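CMP/dCMP-type deaminase domain-containing protein (Aspergillus oryzae RIB40, PDB 7DRY) is a zinc-dependent Rib2 deaminase of the cytidine deaminase fold that probably deaminates a pyrimidine intermediate in riboflavin biosynthesis. Local coordinates at residues T98-G103 with K135-F140. Sequence-based numbering, arbitrary orientation.
Sequences TMEPCG and KEPGTF. With ZN (zinc ion), chain B.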
ATOM      1  N   THR A  98      -0.597  -1.174   5.142  1.00 10.14           N
ATOM      2  CA  THR A  98      -1.388  -1.540   6.318  1.00 10.65           C
ATOM      3  C   THR A  98      -2.843  -1.802   5.946  1.00 11.87           C
ATOM      4  O   THR A  98      -3.451  -2.745   6.458  1.00 12.32           O
ATOM      5  CB  THR A  98      -1.269  -0.519   7.455  1.00 11.10           C
ATOM      6  OG1 THR A  98      -1.693   0.773   7.008  1.00 12.27           O
ATOM      7  CG2 THR A  98       0.159  -0.451   7.986  1.00 11.00           C
ATOM      8  N   MET A  99      -3.415  -0.997   5.050  1.00 11.54           N
ATOM      9  CA  MET A  99      -4.809  -1.146   4.652  1.00 11.93           C
ATOM     10  C   MET A  99      -4.911  -1.533   3.181  1.00 14.83           C
ATOM     11  O   MET A  99      -3.997  -1.289   2.392  1.00 13.43           O
ATOM     12  CB  MET A  99      -5.579   0.157   4.910  1.00 12.31           C
ATOM     13  CG  MET A  99      -5.553   0.606   6.376  1.00 13.12           C
ATOM     14  SD  MET A  99      -6.625   2.000   6.724  1.00 15.25           S
ATOM     15  CE  MET A  99      -8.250   1.227   6.664  1.00 15.35           C
ATOM     16  N   GLU A 100      -6.037  -2.159   2.829  1.00 13.84           N
ATOM     17  CA  GLU A 100      -6.300  -2.571   1.457  1.00 15.49           C
ATOM     18  C   GLU A 100      -6.129  -1.379   0.511  1.00 14.13           C
ATOM     19  O   GLU A 100      -6.645  -0.295   0.798  1.00 14.56           O
ATOM     20  CB  GLU A 100      -7.748  -3.066   1.369  1.00 15.23           C
ATOM     21  CG  GLU A 100      -8.220  -3.411  -0.030  1.00 18.10           C
ATOM     22  CD  GLU A 100      -9.715  -3.650  -0.084  1.00 22.88           C
ATOM     23  OE1 GLU A 100     -10.372  -3.540   0.969  1.00 29.99           O
ATOM     24  OE2 GLU A 100     -10.242  -3.935  -1.178  1.00 22.34           O
ATOM     25  N   PRO A 101      -5.420  -1.537  -0.608  1.00 12.81           N
ATOM     26  CA  PRO A 101      -5.311  -0.421  -1.563  1.00 12.46           C
ATOM     27  C   PRO A 101      -6.667  -0.003  -2.111  1.00 12.92           C
ATOM     28  O   PRO A 101      -7.510  -0.838  -2.449  1.00 14.52           O
ATOM     29  CB  PRO A 101      -4.410  -0.982  -2.673  1.00 16.03           C
ATOM     30  CG  PRO A 101      -4.364  -2.463  -2.445  1.00 25.90           C
ATOM     31  CD  PRO A 101      -4.585  -2.687  -0.989  1.00 15.78           C
ATOM     32  N   CYS A 102      -6.868   1.305  -2.209  1.00 13.00           N
ATOM     33  CA  CYS A 102      -8.165   1.817  -2.617  1.00 14.41           C
ATOM     34  C   CYS A 102      -8.400   1.628  -4.113  1.00 16.33           C
ATOM     35  O   CYS A 102      -7.475   1.680  -4.935  1.00 16.26           O
ATOM     36  CB  CYS A 102      -8.329   3.292  -2.237  1.00 15.75           C
ATOM     37  SG  CYS A 102      -7.172   4.477  -3.039  1.00 14.49           S
ATOM     38  N   GLY A 103      -9.665   1.407  -4.454  1.00 16.22           N
ATOM     39  CA  GLY A 103     -10.064   1.316  -5.844  1.00 19.31           C
ATOM     40  C   GLY A 103     -10.941   2.471  -6.269  1.00 19.22           C
ATOM     41  O   GLY A 103     -11.314   2.589  -7.442  1.00 21.68           O
ATOM     42  N   LYS A 135      -8.928  -5.570   5.598  1.00 19.37           N
ATOM     43  CA  LYS A 135      -9.653  -5.584   4.329  1.00 22.71           C
ATOM     44  C   LYS A 135     -10.652  -4.426   4.258  1.00 21.85           C
ATOM     45  O   LYS A 135     -11.847  -4.593   4.039  1.00 23.85           O
ATOM     46  CB  LYS A 135     -10.313  -6.938   4.093  1.00 27.84           C
ATOM     47  CG  LYS A 135     -10.483  -7.253   2.609  1.00 27.20           C
ATOM     48  CD  LYS A 135     -11.124  -8.611   2.366  1.00 30.42           C
ATOM     49  CE  LYS A 135     -11.310  -8.849   0.876  1.00 35.42           C
ATOM     50  NZ  LYS A 135     -12.044 -10.112   0.585  1.00 39.76           N
ATOM     51  N   GLU A 136     -10.116  -3.224   4.453  1.00 20.11           N
ATOM     52  CA  GLU A 136     -10.838  -1.976   4.286  1.00 23.05           C
ATOM     53  C   GLU A 136      -9.833  -0.988   3.709  1.00 19.04           C
ATOM     54  O   GLU A 136      -8.657  -0.996   4.103  1.00 17.38           O
ATOM     55  CB  GLU A 136     -11.387  -1.420   5.609  1.00 25.40           C
ATOM     56  CG  GLU A 136     -12.427  -2.302   6.285  1.00 31.94           C
ATOM     57  CD  GLU A 136     -13.681  -2.484   5.450  1.00 44.05           C
ATOM     58  OE1 GLU A 136     -14.007  -1.587   4.643  1.00 43.61           O
ATOM     59  OE2 GLU A 136     -14.343  -3.530   5.605  1.00 48.55           O
ATOM     60  N   PRO A 137     -10.255  -0.151   2.770  1.00 19.72           N
ATOM     61  CA  PRO A 137      -9.331   0.807   2.161  1.00 18.52           C
ATOM     62  C   PRO A 137      -9.094   2.005   3.069  1.00 17.51           C
ATOM     63  O   PRO A 137      -9.856   2.284   3.993  1.00 18.74           O
ATOM     64  CB  PRO A 137     -10.070   1.240   0.892  1.00 20.07           C
ATOM     65  CG  PRO A 137     -11.525   1.113   1.267  1.00 21.82           C
ATOM     66  CD  PRO A 137     -11.601  -0.094   2.165  1.00 21.84           C
ATOM     67  N   GLY A 138      -8.021   2.728   2.768  1.00 16.25           N
ATOM     68  CA  GLY A 138      -7.708   3.954   3.474  1.00 16.57           C
ATOM     69  C   GLY A 138      -8.497   5.128   2.946  1.00 16.50           C
ATOM     70  O   GLY A 138      -7.926   6.147   2.550  1.00 16.05           O
ATOM     71  N   THR A 139      -9.823   4.977   2.919  1.00 18.05           N
ATOM     72  CA  THR A 139     -10.755   5.993   2.452  1.00 19.33           C
ATOM     73  C   THR A 139     -12.050   5.802   3.216  1.00 20.65           C
ATOM     74  O   THR A 139     -12.283   4.754   3.822  1.00 22.68           O
ATOM     75  CB  THR A 139     -11.122   5.815   0.974  1.00 23.05           C
ATOM     76  OG1 THR A 139     -11.819   4.572   0.810  1.00 25.93           O
ATOM     77  CG2 THR A 139      -9.908   5.865   0.065  1.00 21.49           C
ATOM     78  N   PHE A 140     -12.908   6.818   3.161  1.00 21.76           N
ATOM     79  CA  PHE A 140     -14.228   6.671   3.753  1.00 23.35           C
ATOM     80  C   PHE A 140     -15.153   5.799   2.914  1.00 26.36           C
ATOM     81  O   PHE A 140     -16.211   5.402   3.410  1.00 30.54           O
ATOM     82  CB  PHE A 140     -14.873   8.044   3.957  1.00 24.15           C
ATOM     83  CG  PHE A 140     -14.263   8.850   5.075  1.00 23.01           C
ATOM     84  CD1 PHE A 140     -14.394   8.448   6.398  1.00 24.07           C
ATOM     85  CD2 PHE A 140     -13.580  10.022   4.803  1.00 22.29           C
ATOM     86  CE1 PHE A 140     -13.846   9.205   7.427  1.00 22.17           C
ATOM     87  CE2 PHE A 140     -13.016  10.777   5.825  1.00 22.58           C
ATOM     88  CZ  PHE A 140     -13.158  10.373   7.139  1.00 23.77           C
TER
HETATM   89 ZN    ZN B 300      -5.284   4.695  -1.894  1.00 14.13          ZN
HETATM   90  O   HOH W   1      -5.668   3.418   0.255  1.00 16.83           O
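Glu-100 and Pro-137 bring the two loops closest, their CA atoms 4.6 Å apart, while the touching parts run in directions 59° from each other. Two backbone contacts flank this point. One is a weak, bent hydrogen bond from Glu-100 N to Glu-136 O (3.1 Å). The other is a CA-H...O contact from Pro-137 CA to Glu-100 O (3.2 Å), straighter at 153°. Met-99 approaches Glu-136 O with carbon: its CB lies 3.4 Å from that oxygen, and the bend at chi3 (74°) leaves CE 3.3 Å from Pro-137 O and also near Glu-136 O. Its sulfur passes near the CA of Gly-138, the residue at the centre of an inverse gamma turn, and helix 164-171 also touches this side chain. Glu-100 reaches the Lys-135 end of the loop: chi1 puts CG anti to the backbone N, and from there the extended chain carries OE1 to the Lys-135 to Glu-136 peptide, with Pro-137 CD also near; OE2 accepts a hydrogen bond from Cys-147 N. Farther on, Cys-102 CB meets Pro-137 CB and, at 3.8 Å, the CG2 methyl of Thr-139, while its SG turns to zinc at 2.2 Å. His-61 and Cys-112 complete the protein ligands, and a water lies 2.5 Å from the metal. The Pro-Cys sequence after strand 91-97, packed against the loop after strand 127-132, is the zinc-binding corner of the cytidine deaminase fold.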